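Local structure of Bd3459 (Bdellovibrio bacteriovorus, 5CEC) at residues A[386-389]-A[390-394]; A[398-401]-A[402-406]; A[358-362]-A[363-367]; A[286-289]-A[290-294]; A[68-71]-A[72-75]. The protein is a predatory endopeptidase of the peptidase S13 family, probably cutting D-Ala-containing peptidoglycan cross-links, held in check by the ankyrin-repeat immunity protein Bd3460. The protein carries 1 engineered substitution. All coordinates share one frame; numbering follows the deposited sequence.

How the interactions relate
Along the chain the order is interaction 5, 4, 3, 1, 2, yet in space they form one connected cluster. Interactions 3, 4 and 5 line the presumed active site: the start of helix 72-84, the loop 286-294 and the hairpin 358-367 have centres 8 to 13 Å apart and touch one another. Strand 364-373 of the hairpin is flanked in its sheet by strand 376-385, which leads through interaction 1 into helix 394-411. Interaction 2 lies there, its centre about 16 Å from that of interaction 1, which it touches, and packs on the hairpin. Interactions 1 and 2 both meet Bd3460, which thus binds beside the presumed catalytic elements and not on interactions 3 to 5.

Interaction 1. Residues A[386-389]-A[390-394]; sequences TDYD and KSRSD
Residues 386-394 fold back on themselves in the loop that leads from strand 376-385 into helix 394-411. The backbone of D387 is the centre of the bend: its O takes N-H groups from both K390 N (3.0 Å) and S391 N (2.9 Å). A type I beta turn from S391 to D394 then carries the chain into the helix, closed by the bond from D394 N to S391 O. Side chains lock the two halves. The carboxylate of D394 is shared out, OD2 accepting from D387 N at 2.8 Å on its anti lone pair and OD1 accepting from S391 OG at 2.7 Å, from well above the carboxylate plane. D387 turns its own carboxylate elsewhere, OD1 to K363 and OD2 to H385 and to M38 N; because M38 N also reaches D394 OD2, the proximity of the two acids is probably eased.

Farther out, the aliphatic part of R392 lies on Y388. A bend at chi2 (-78°) folds the arginine so that CD stands over the centre of the tyrosine ring, 3.5 Å from its centroid, a CH-pi contact, with ring and guanidinium planes only 21° apart. The same arginine reaches back to the backbone, NH1 donating to Y388 O at 3.1 Å. Y388 also stacks with W395, and M72 and M64 of the Bd3460 chain pack on Y388 and R392 respectively. A water closes the outer end, 2.7 Å from R392 NE, from which it accepts, and 3.2 Å from Y388 OH.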
loop_
_atom_site.group_PDB
_atom_site.type_symbol
_atom_site.label_atom_id
_atom_site.label_comp_id
_atom_site.label_asym_id
_atom_site.label_seq_id
_atom_site.Cartn_x
_atom_site.Cartn_y
_atom_site.Cartn_z
ATOM N N THR A 386 4.710 -17.702 -5.213
ATOM C CA THR A 386 6.019 -17.533 -4.588
ATOM C C THR A 386 6.179 -18.532 -3.472
ATOM O O THR A 386 5.188 -19.128 -3.021
ATOM C CB THR A 386 6.205 -16.106 -4.016
ATOM O OG1 THR A 386 5.155 -15.769 -3.111
ATOM C CG2 THR A 386 6.166 -15.052 -5.122
ATOM N N ASP A 387 7.414 -18.681 -2.987
ATOM C CA ASP A 387 7.678 -19.439 -1.740
ATOM C C ASP A 387 8.584 -18.569 -0.860
ATOM O O ASP A 387 9.771 -18.841 -0.641
ATOM C CB ASP A 387 8.301 -20.813 -2.004
ATOM C CG ASP A 387 7.438 -21.710 -2.905
ATOM O OD1 ASP A 387 6.479 -22.338 -2.414
ATOM O OD2 ASP A 387 7.749 -21.816 -4.123
ATOM N N TYR A 388 7.991 -17.478 -0.378
ATOM C CA TYR A 388 8.729 -16.478 0.367
ATOM C C TYR A 388 9.368 -17.060 1.643
ATOM O O TYR A 388 10.489 -16.649 2.011
ATOM C CB TYR A 388 7.781 -15.304 0.584
ATOM C CG TYR A 388 8.108 -14.307 1.620
ATOM C CD1 TYR A 388 7.792 -14.536 2.968
ATOM C CD2 TYR A 388 8.640 -13.085 1.268
ATOM C CE1 TYR A 388 8.024 -13.565 3.931
ATOM C CE2 TYR A 388 8.858 -12.105 2.216
ATOM C CZ TYR A 388 8.559 -12.351 3.547
ATOM O OH TYR A 388 8.830 -11.365 4.478
ATOM N N ASP A 389 8.716 -18.060 2.244
ATOM C CA ASP A 389 9.315 -18.698 3.422
ATOM C C ASP A 389 10.608 -19.493 3.105
ATOM O O ASP A 389 11.505 -19.551 3.968
ATOM C CB ASP A 389 8.277 -19.479 4.229
ATOM C CG ASP A 389 7.316 -18.549 4.985
ATOM O OD1 ASP A 389 7.557 -17.319 5.012
ATOM O OD2 ASP A 389 6.314 -19.037 5.537
ATOM N N LYS A 390 10.748 -20.033 1.896
ATOM C CA LYS A 390 11.964 -20.737 1.482
ATOM C C LYS A 390 12.999 -19.710 1.007
ATOM O O LYS A 390 14.195 -19.871 1.216
ATOM C CB LYS A 390 11.674 -21.742 0.347
ATOM C CG LYS A 390 10.835 -22.973 0.712
ATOM C CD LYS A 390 11.633 -23.970 1.545
ATOM C CE LYS A 390 10.867 -25.261 1.825
ATOM N NZ LYS A 390 9.580 -25.021 2.537
ATOM N N SER A 391 12.518 -18.666 0.341
ATOM C CA SER A 391 13.405 -17.695 -0.245
ATOM C C SER A 391 12.753 -16.339 -0.302
ATOM O O SER A 391 11.874 -16.065 -1.121
ATOM C CB SER A 391 13.867 -18.146 -1.620
ATOM O OG SER A 391 12.814 -18.155 -2.501
ATOM N N ARG A 392 13.216 -15.468 0.574
ATOM C CA ARG A 392 12.597 -14.142 0.717
ATOM C C ARG A 392 12.774 -13.319 -0.540
ATOM O O ARG A 392 12.017 -12.386 -0.727
ATOM C CB ARG A 392 13.189 -13.426 1.932
ATOM C CG ARG A 392 12.949 -14.162 3.241
ATOM C CD ARG A 392 11.563 -14.000 3.782
ATOM N NE ARG A 392 11.508 -14.366 5.210
ATOM C CZ ARG A 392 11.467 -15.605 5.721
ATOM N NH1 ARG A 392 11.484 -16.695 4.964
ATOM N NH2 ARG A 392 11.389 -15.755 7.021
ATOM N N SER A 393 13.754 -13.654 -1.398
ATOM C CA SER A 393 13.945 -12.931 -2.646
ATOM C C SER A 393 12.827 -13.127 -3.668
ATOM O O SER A 393 12.742 -12.391 -4.661
ATOM C CB SER A 393 15.278 -13.363 -3.277
ATOM O OG SER A 393 16.403 -13.108 -2.445
ATOM N N ASP A 394 11.957 -14.102 -3.437
ATOM C CA ASP A 394 10.879 -14.397 -4.403
ATOM C C ASP A 394 9.955 -13.216 -4.640
ATOM O O ASP A 394 9.489 -13.085 -5.758
ATOM C CB ASP A 394 10.035 -15.598 -3.961
ATOM C CG ASP A 394 10.651 -16.939 -4.247
ATOM O OD1 ASP A 394 11.821 -17.020 -4.691
ATOM O OD2 ASP A 394 9.905 -17.943 -4.047
HETATM O O HOH W 1 11.660 -11.773 5.802
#

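Interaction 2. Residues A[398-401]-A[402-406]; sequences ASQQ and IKNKV
Q400 and the two residues one turn ahead of it, K403 and N404, are linked through their side chains on helix 394-411. From CB the glutamine sets out with CG anti to its own backbone N (chi1 -168°), then bends at chi2, which swings the amide forward along the helix. CG lies 4.1 Å from N404 OD1, and CD approaches the K403 chain at CD, also 4.1 Å away. At the tip the two ends of the amide part company. NE2 donates to N404 OD1 at 3.0 Å; that oxygen sits in the plane of the glutamine amide, whereas the donor stands above the plane of the asparagine carbonyl, the two amides being turned by 48°. OE1 faces the other way and accepts from a water at 2.7 Å, and this water in turn accepts from K403 NZ at 2.8 Å. OE1 also takes a bond from N141 of the Bd3460 chain, and K403 NZ forms a salt bridge with D107 of that chain, so both polar ends are committed to the partner protein. Underneath, ordinary i to i+4 bonds run through the turn. I402 and A398 point into the fold, where the helix packs against strands 364-373 and 376-385 of the six-stranded antiparallel sheet.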
loop_
_atom_site.group_PDB
_atom_site.type_symbol
_atom_site.label_atom_id
_atom_site.label_comp_id
_atom_site.label_asym_id
_atom_site.label_seq_id
_atom_site.Cartn_x
_atom_site.Cartn_y
_atom_site.Cartn_z
ATOM N N ALA A 398 9.187 -12.029 -8.399
ATOM C CA ALA A 398 7.803 -12.042 -8.925
ATOM C C ALA A 398 7.336 -10.654 -9.310
ATOM O O ALA A 398 6.622 -10.504 -10.301
ATOM C CB ALA A 398 6.876 -12.657 -7.893
ATOM N N SER A 399 7.705 -9.656 -8.517
ATOM C CA SER A 399 7.227 -8.314 -8.789
ATOM C C SER A 399 7.641 -7.862 -10.196
ATOM O O SER A 399 6.814 -7.316 -10.936
ATOM C CB SER A 399 7.797 -7.326 -7.781
ATOM O OG SER A 399 7.252 -6.042 -8.029
ATOM N N GLN A 400 8.905 -8.030 -10.551
ATOM C CA GLN A 400 9.334 -7.585 -11.865
ATOM C C GLN A 400 8.734 -8.456 -12.967
ATOM O O GLN A 400 8.402 -7.942 -14.045
ATOM C CB GLN A 400 10.842 -7.466 -11.996
ATOM C CG GLN A 400 11.285 -6.711 -13.272
ATOM C CD GLN A 400 10.826 -5.280 -13.293
ATOM O OE1 GLN A 400 11.107 -4.508 -12.389
ATOM N NE2 GLN A 400 10.157 -4.882 -14.375
ATOM N N GLN A 401 8.546 -9.744 -12.722
ATOM C CA GLN A 401 7.849 -10.573 -13.706
ATOM C C GLN A 401 6.430 -10.081 -13.956
ATOM O O GLN A 401 5.994 -10.042 -15.112
ATOM C CB GLN A 401 7.857 -12.044 -13.314
ATOM C CG GLN A 401 9.204 -12.717 -13.460
ATOM C CD GLN A 401 9.159 -14.195 -13.151
ATOM O OE1 GLN A 401 8.103 -14.826 -13.191
ATOM N NE2 GLN A 401 10.321 -14.775 -12.902
ATOM N N ILE A 402 5.711 -9.701 -12.898
ATOM C CA ILE A 402 4.383 -9.143 -13.047
ATOM C C ILE A 402 4.435 -7.859 -13.863
ATOM O O ILE A 402 3.667 -7.678 -14.790
ATOM C CB ILE A 402 3.719 -8.884 -11.682
ATOM C CG1 ILE A 402 3.437 -10.208 -10.944
ATOM C CG2 ILE A 402 2.439 -8.077 -11.868
ATOM C CD1 ILE A 402 3.029 -10.027 -9.516
ATOM N N LYS A 403 5.343 -6.950 -13.515
ATOM C CA LYS A 403 5.445 -5.687 -14.232
ATOM C C LYS A 403 5.692 -5.909 -15.710
ATOM O O LYS A 403 5.085 -5.249 -16.561
ATOM C CB LYS A 403 6.596 -4.860 -13.649
ATOM C CG LYS A 403 6.331 -4.361 -12.257
ATOM C CD LYS A 403 7.505 -3.564 -11.701
ATOM C CE LYS A 403 7.237 -3.049 -10.297
ATOM N NZ LYS A 403 8.389 -2.305 -9.754
ATOM N N ASN A 404 6.551 -6.862 -16.026
ATOM C CA ASN A 404 6.838 -7.175 -17.434
ATOM C C ASN A 404 5.633 -7.744 -18.138
ATOM O O ASN A 404 5.412 -7.410 -19.302
ATOM C CB ASN A 404 8.072 -8.073 -17.560
ATOM C CG ASN A 404 9.381 -7.366 -17.126
ATOM O OD1 ASN A 404 9.423 -6.156 -16.935
ATOM N ND2 ASN A 404 10.427 -8.108 -17.016
ATOM N N LYS A 405 4.851 -8.571 -17.451
ATOM C CA LYS A 405 3.623 -9.125 -18.078
ATOM C C LYS A 405 2.587 -8.020 -18.346
ATOM O O LYS A 405 1.926 -7.987 -19.407
ATOM C CB LYS A 405 3.007 -10.217 -17.194
ATOM C CG LYS A 405 3.795 -11.523 -17.183
ATOM C CD LYS A 405 3.223 -12.500 -16.188
ATOM C CE LYS A 405 4.068 -13.728 -16.008
ATOM N NZ LYS A 405 4.152 -14.501 -17.288
ATOM N N VAL A 406 2.431 -7.103 -17.393
ATOM C CA VAL A 406 1.498 -5.992 -17.613
ATOM C C VAL A 406 2.026 -5.074 -18.722
ATOM O O VAL A 406 1.253 -4.605 -19.572
ATOM C CB VAL A 406 1.220 -5.227 -16.306
ATOM C CG1 VAL A 406 0.311 -4.025 -16.561
ATOM C CG2 VAL A 406 0.614 -6.190 -15.303
HETATM O O HOH W 2 10.441 -4.266 -9.800
#

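Interaction 3. Residues A[358-362]-A[363-367]; sequences TGSVN and KAKTL. With SO4 (sulfate ion), chain C.
The sulfate-filled pocket is edged by T358 and S360, alternate residues on one face of a strand whose hairpin partner supplies K365. T358 OG1 donates to sulfate O4 at 2.5 Å and S360 OG to O2 at 2.8 Å; S70 and S251 hold the anion from elsewhere in the chain. The sulfate probably comes from the crystallisation liquor, but it marks a place where an anion fits. K357, T358 and G359 are consistent with the K(T/S)G-type motif that borders the active site in enzymes of the beta-lactamase clan, and the hairpin of strands 354-361 and 364-373 bears it. G359 pairs with T366 through two backbone bonds, and a type I turn links V361 to A364. K365 stands on the same face as S360. Bends at chi2 (81°) and chi4 (73°) bring its NZ back over the neighbouring strand, where it donates to S360 OG at 2.9 Å and to G359 O at 3.1 Å. S360 OG thus accepts from K365 NZ while donating to the sulfate. G359 O is gripped twice, T366 N and K365 NZ coming from opposite faces of its carbonyl plane. On the other face T366 OG1 lies 3.3 Å from G359 CA and bonds to L68 O.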
loop_
_atom_site.group_PDB
_atom_site.type_symbol
_atom_site.label_atom_id
_atom_site.label_comp_id
_atom_site.label_asym_id
_atom_site.label_seq_id
_atom_site.Cartn_x
_atom_site.Cartn_y
_atom_site.Cartn_z
ATOM N N THR A 358 -1.480 -3.827 -5.476
ATOM C CA THR A 358 -0.506 -4.874 -5.228
ATOM C C THR A 358 -0.946 -5.853 -4.138
ATOM O O THR A 358 -1.800 -5.547 -3.299
ATOM C CB THR A 358 0.797 -4.211 -4.786
ATOM O OG1 THR A 358 0.517 -3.325 -3.713
ATOM C CG2 THR A 358 1.466 -3.433 -5.914
ATOM N N GLY A 359 -0.270 -6.994 -4.097
ATOM C CA GLY A 359 -0.390 -7.912 -2.972
ATOM C C GLY A 359 0.820 -8.789 -2.824
ATOM O O GLY A 359 1.486 -9.096 -3.804
ATOM N N SER A 360 1.151 -9.092 -1.574
ATOM C CA SER A 360 2.289 -9.918 -1.211
ATOM C C SER A 360 1.961 -10.744 0.032
ATOM O O SER A 360 1.656 -10.167 1.075
ATOM C CB SER A 360 3.491 -9.019 -0.883
ATOM O OG SER A 360 3.667 -7.976 -1.812
ATOM N N VAL A 361 2.018 -12.082 -0.081
ATOM C CA VAL A 361 1.946 -13.014 1.078
ATOM C C VAL A 361 2.937 -14.149 0.798
ATOM O O VAL A 361 3.540 -14.225 -0.276
ATOM C CB VAL A 361 0.522 -13.595 1.319
ATOM C CG1 VAL A 361 -0.446 -12.543 1.826
ATOM C CG2 VAL A 361 -0.029 -14.291 0.083
ATOM N N ASN A 362 3.135 -15.030 1.766
ATOM C CA ASN A 362 4.123 -16.086 1.628
ATOM C C ASN A 362 4.076 -16.754 0.245
ATOM O O ASN A 362 5.092 -16.879 -0.444
ATOM C CB ASN A 362 3.911 -17.113 2.755
ATOM C CG ASN A 362 4.858 -18.286 2.674
ATOM O OD1 ASN A 362 5.950 -18.206 2.147
ATOM N ND2 ASN A 362 4.421 -19.382 3.210
ATOM N N LYS A 363 2.881 -17.206 -0.135
ATOM C CA LYS A 363 2.718 -17.982 -1.360
ATOM C C LYS A 363 2.243 -17.233 -2.570
ATOM O O LYS A 363 1.958 -17.860 -3.602
ATOM C CB LYS A 363 1.835 -19.200 -1.119
ATOM C CG LYS A 363 2.333 -20.138 -0.051
ATOM C CD LYS A 363 3.706 -20.701 -0.409
ATOM C CE LYS A 363 4.108 -21.891 0.442
ATOM N NZ LYS A 363 5.508 -22.333 0.121
ATOM N N ALA A 364 2.197 -15.900 -2.506
ATOM C CA ALA A 364 1.704 -15.169 -3.683
ATOM C C ALA A 364 2.215 -13.759 -3.793
ATOM O O ALA A 364 2.397 -13.075 -2.794
ATOM C CB ALA A 364 0.169 -15.116 -3.717
ATOM N N LYS A 365 2.388 -13.332 -5.041
ATOM C CA LYS A 365 2.617 -11.929 -5.384
ATOM C C LYS A 365 1.567 -11.615 -6.436
ATOM O O LYS A 365 1.413 -12.382 -7.408
ATOM C CB LYS A 365 4.029 -11.693 -5.934
ATOM C CG LYS A 365 4.426 -10.227 -5.972
ATOM C CD LYS A 365 4.905 -9.753 -4.590
ATOM C CE LYS A 365 5.250 -8.265 -4.568
ATOM N NZ LYS A 365 3.980 -7.491 -4.622
ATOM N N THR A 366 0.811 -10.538 -6.230
ATOM C CA THR A 366 -0.337 -10.302 -7.085
ATOM C C THR A 366 -0.429 -8.828 -7.482
ATOM O O THR A 366 0.111 -7.929 -6.836
ATOM C CB THR A 366 -1.607 -10.748 -6.347
ATOM O OG1 THR A 366 -1.768 -9.972 -5.164
ATOM C CG2 THR A 366 -1.580 -12.219 -6.008
ATOM N N LEU A 367 -1.198 -8.584 -8.541
ATOM C CA LEU A 367 -1.494 -7.229 -9.046
ATOM C C LEU A 367 -2.796 -7.279 -9.804
ATOM O O LEU A 367 -2.993 -8.212 -10.596
ATOM C CB LEU A 367 -0.377 -6.725 -9.966
ATOM C CG LEU A 367 -0.347 -5.248 -10.266
ATOM C CD1 LEU A 367 0.095 -4.443 -9.058
ATOM C CD2 LEU A 367 0.534 -4.963 -11.442
HETATM S S SO4 C . 1.197 -4.916 -0.433
HETATM O O1 SO4 C . 2.252 -4.073 0.206
HETATM O O2 SO4 C . 1.754 -6.053 -1.181
HETATM O O3 SO4 C . 0.202 -5.328 0.671
HETATM O O4 SO4 C . 0.384 -4.080 -1.329
#

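Interaction 4. Residues A[286-289]-A[290-294]; sequences FHNG and SGNNE
The amide oxygen of N288 is gripped by three donors: G291 N at 2.9 Å, a water at 2.9 Å and, weakly, S290 N at 3.3 Å. The weak bond to S290 N, two residues on, closes an Asx turn; the sounder bond to G291 N, three residues on, spans a wider loop. Together they shape the first half of the loop between strands 284-285 and 304-306. The other end of the amide reaches the far limb of the same loop. N288 ND2 donates to E294 OE1 at 2.8 Å and to N292 O at 3.2 Å, both acceptors lying near the amide plane, so the group is fixed in its rotation from both ends. E294 OE1 itself is met from above its carboxylate plane, the two flat groups being 75° apart. CG of N288 sits between its backbone N and carbonyl carbon (chi1 65°), which turns the amide inward across the loop. G291 adopts a positive phi (99°), a conformation that glycine accepts easily, and S290 sends its OG to D257 and offers its O to K73 of the presumed SxxK motif. The water that binds N288 OD1 also donates to N292 O, at 2.7 Å.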
loop_
_atom_site.group_PDB
_atom_site.type_symbol
_atom_site.label_atom_id
_atom_site.label_comp_id
_atom_site.label_asym_id
_atom_site.label_seq_id
_atom_site.Cartn_x
_atom_site.Cartn_y
_atom_site.Cartn_z
ATOM N N PHE A 286 -13.475 -15.640 1.281
ATOM C CA PHE A 286 -12.865 -14.633 2.112
ATOM C C PHE A 286 -13.034 -14.944 3.600
ATOM O O PHE A 286 -14.017 -15.564 4.034
ATOM C CB PHE A 286 -13.499 -13.258 1.835
ATOM C CG PHE A 286 -12.797 -12.450 0.767
ATOM C CD1 PHE A 286 -12.310 -13.041 -0.402
ATOM C CD2 PHE A 286 -12.638 -11.081 0.927
ATOM C CE1 PHE A 286 -11.672 -12.266 -1.365
ATOM C CE2 PHE A 286 -12.015 -10.315 -0.049
ATOM C CZ PHE A 286 -11.533 -10.897 -1.186
ATOM N N HIS A 287 -12.066 -14.483 4.376
ATOM C CA HIS A 287 -12.149 -14.505 5.813
ATOM C C HIS A 287 -11.866 -13.154 6.447
ATOM O O HIS A 287 -12.096 -13.009 7.649
ATOM C CB HIS A 287 -11.172 -15.548 6.376
ATOM C CG HIS A 287 -11.292 -16.881 5.723
ATOM N ND1 HIS A 287 -12.232 -17.798 6.125
ATOM C CD2 HIS A 287 -10.664 -17.424 4.652
ATOM C CE1 HIS A 287 -12.167 -18.862 5.353
ATOM N NE2 HIS A 287 -11.214 -18.667 4.458
ATOM N N ASN A 288 -11.337 -12.190 5.687
ATOM C CA ASN A 288 -11.095 -10.866 6.196
ATOM C C ASN A 288 -11.093 -9.904 5.031
ATOM O O ASN A 288 -11.224 -10.318 3.867
ATOM C CB ASN A 288 -9.812 -10.813 7.050
ATOM C CG ASN A 288 -8.544 -11.099 6.262
ATOM O OD1 ASN A 288 -8.462 -10.902 5.071
ATOM N ND2 ASN A 288 -7.542 -11.615 6.949
ATOM N N GLY A 289 -10.960 -8.617 5.318
ATOM C CA GLY A 289 -11.014 -7.607 4.285
ATOM C C GLY A 289 -9.682 -7.289 3.644
ATOM O O GLY A 289 -9.630 -6.720 2.570
ATOM N N SER A 290 -8.596 -7.649 4.327
ATOM C CA SER A 290 -7.264 -7.203 3.961
ATOM C C SER A 290 -6.482 -8.132 3.057
ATOM O O SER A 290 -5.591 -7.671 2.326
ATOM C CB SER A 290 -6.450 -6.916 5.220
ATOM O OG SER A 290 -6.311 -8.085 5.961
ATOM N N GLY A 291 -6.730 -9.449 3.181
ATOM C CA GLY A 291 -5.954 -10.448 2.455
ATOM C C GLY A 291 -4.831 -11.160 3.181
ATOM O O GLY A 291 -4.228 -12.100 2.644
ATOM N N ASN A 292 -4.556 -10.757 4.403
ATOM C CA ASN A 292 -3.388 -11.342 5.056
ATOM C C ASN A 292 -3.789 -12.663 5.745
ATOM O O ASN A 292 -4.941 -13.093 5.722
ATOM C CB ASN A 292 -2.709 -10.359 5.992
ATOM C CG ASN A 292 -3.554 -10.021 7.170
ATOM O OD1 ASN A 292 -4.696 -10.435 7.243
ATOM N ND2 ASN A 292 -2.983 -9.339 8.138
ATOM N N ASN A 293 -2.813 -13.338 6.289
ATOM C CA ASN A 293 -3.011 -14.643 6.881
ATOM C C ASN A 293 -3.817 -14.587 8.162
ATOM O O ASN A 293 -3.400 -13.946 9.113
ATOM C CB ASN A 293 -1.656 -15.254 7.152
ATOM C CG ASN A 293 -1.726 -16.721 7.517
ATOM O OD1 ASN A 293 -2.802 -17.328 7.590
ATOM N ND2 ASN A 293 -0.565 -17.299 7.765
ATOM N N GLU A 294 -4.951 -15.281 8.154
ATOM C CA GLU A 294 -5.881 -15.354 9.278
ATOM C C GLU A 294 -5.521 -16.563 10.188
ATOM O O GLU A 294 -6.032 -16.667 11.291
ATOM C CB GLU A 294 -7.318 -15.423 8.705
ATOM C CG GLU A 294 -8.473 -15.072 9.636
ATOM C CD GLU A 294 -8.611 -13.593 10.010
ATOM O OE1 GLU A 294 -7.921 -12.703 9.476
ATOM O OE2 GLU A 294 -9.456 -13.303 10.883
HETATM O O HOH W 3 -6.991 -13.206 3.962
#

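Interaction 5. Residues A[68-71]-A[72-75]; sequences LASI and SKVV
The SxxK motif, the presumed catalytic signature of this enzyme class, is spelled by S70 and K73 at the start of helix 72-84. In serine peptidases of the beta-lactamase clan the serine of this motif is the nucleophile, and S70 probably plays that part here. K73 runs back alongside the turn, its chain extended as far as CE and then bent at chi4 (70°), which sets NZ 2.7 Å from S70 OG, to which it donates. Two further partners, N253 OD1 and S290 O, hold NZ in place, and S70 OG also donates to the sulfate in the pocket, close to S251.

The backbone behind S70 is unusual. A69 has phi 53° and psi -143°, a strained conformation for a residue with a side chain, and one that resembles the residue before the catalytic serine in class A beta-lactamases. Its carbonyl is held firmly: A69 O accepts from S72 N at 3.0 Å and from S72 OG at 2.8 Å. Set anti to the carbonyl carbon, S72 OG comes back over the turn to lie 3.6 Å from L68 CB, while N303 supplies a further partner to the same hydroxyl. The next two carbonyls repeat the 3-10 pattern, S70 O taking K73 N at 2.9 Å and I71 O taking V74 N at 2.9 Å. The I71 side chain packs on T366 and M368 of strand 364-373. V74 sits against this bend from the helix side, its CG2 3.7 Å from I71 O.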
loop_
_atom_site.group_PDB
_atom_site.type_symbol
_atom_site.label_atom_id
_atom_site.label_comp_id
_atom_site.label_asym_id
_atom_site.label_seq_id
_atom_site.Cartn_x
_atom_site.Cartn_y
_atom_site.Cartn_z
ATOM N N LEU A 68 -4.899 -14.272 -2.862
ATOM C CA LEU A 68 -4.957 -12.924 -3.420
ATOM C C LEU A 68 -4.011 -11.938 -2.767
ATOM O O LEU A 68 -3.665 -10.907 -3.359
ATOM C CB LEU A 68 -6.370 -12.381 -3.259
ATOM C CG LEU A 68 -7.511 -13.180 -3.892
ATOM C CD1 LEU A 68 -8.831 -12.462 -3.671
ATOM C CD2 LEU A 68 -7.244 -13.351 -5.384
ATOM N N ALA A 69 -3.689 -12.180 -1.508
ATOM C CA ALA A 69 -3.009 -11.156 -0.703
ATOM C C ALA A 69 -3.812 -9.851 -0.762
ATOM O O ALA A 69 -5.050 -9.895 -0.822
ATOM C CB ALA A 69 -1.545 -10.973 -1.134
ATOM N N SER A 70 -3.149 -8.693 -0.801
ATOM C CA SER A 70 -3.856 -7.431 -0.642
ATOM C C SER A 70 -4.665 -6.982 -1.859
ATOM O O SER A 70 -5.373 -5.981 -1.754
ATOM C CB SER A 70 -2.918 -6.303 -0.167
ATOM O OG SER A 70 -2.566 -6.480 1.200
ATOM N N ILE A 71 -4.646 -7.688 -2.994
ATOM C CA ILE A 71 -5.681 -7.369 -3.993
ATOM C C ILE A 71 -7.077 -7.691 -3.482
ATOM O O ILE A 71 -8.067 -7.141 -3.983
ATOM C CB ILE A 71 -5.412 -7.914 -5.399
ATOM C CG1 ILE A 71 -5.686 -9.426 -5.498
ATOM C CG2 ILE A 71 -4.053 -7.485 -5.883
ATOM C CD1 ILE A 71 -5.494 -9.989 -6.901
ATOM N N SER A 72 -7.168 -8.478 -2.415
ATOM C CA SER A 72 -8.408 -8.594 -1.659
ATOM C C SER A 72 -9.049 -7.234 -1.358
ATOM O O SER A 72 -10.262 -7.101 -1.262
ATOM C CB SER A 72 -8.157 -9.260 -0.301
ATOM O OG SER A 72 -7.778 -10.596 -0.416
ATOM N N LYS A 73 -8.201 -6.225 -1.122
ATOM C CA LYS A 73 -8.722 -4.887 -0.762
ATOM C C LYS A 73 -9.554 -4.257 -1.870
ATOM O O LYS A 73 -10.396 -3.429 -1.575
ATOM C CB LYS A 73 -7.584 -3.977 -0.294
ATOM C CG LYS A 73 -6.841 -4.490 0.927
ATOM C CD LYS A 73 -5.840 -3.482 1.449
ATOM C CE LYS A 73 -5.226 -3.903 2.762
ATOM N NZ LYS A 73 -4.310 -5.053 2.633
ATOM N N VAL A 74 -9.325 -4.663 -3.117
ATOM C CA VAL A 74 -10.167 -4.158 -4.199
ATOM C C VAL A 74 -11.592 -4.743 -4.088
ATOM O O VAL A 74 -12.574 -4.076 -4.400
ATOM C CB VAL A 74 -9.567 -4.432 -5.577
ATOM C CG1 VAL A 74 -10.457 -3.840 -6.654
ATOM C CG2 VAL A 74 -8.168 -3.838 -5.707
ATOM N N VAL A 75 -11.696 -5.984 -3.624
ATOM C CA VAL A 75 -13.002 -6.605 -3.407
ATOM C C VAL A 75 -13.719 -5.902 -2.255
ATOM O O VAL A 75 -14.906 -5.543 -2.350
ATOM C CB VAL A 75 -12.867 -8.109 -3.125
ATOM C CG1 VAL A 75 -14.244 -8.746 -3.052
ATOM C CG2 VAL A 75 -12.080 -8.802 -4.253
#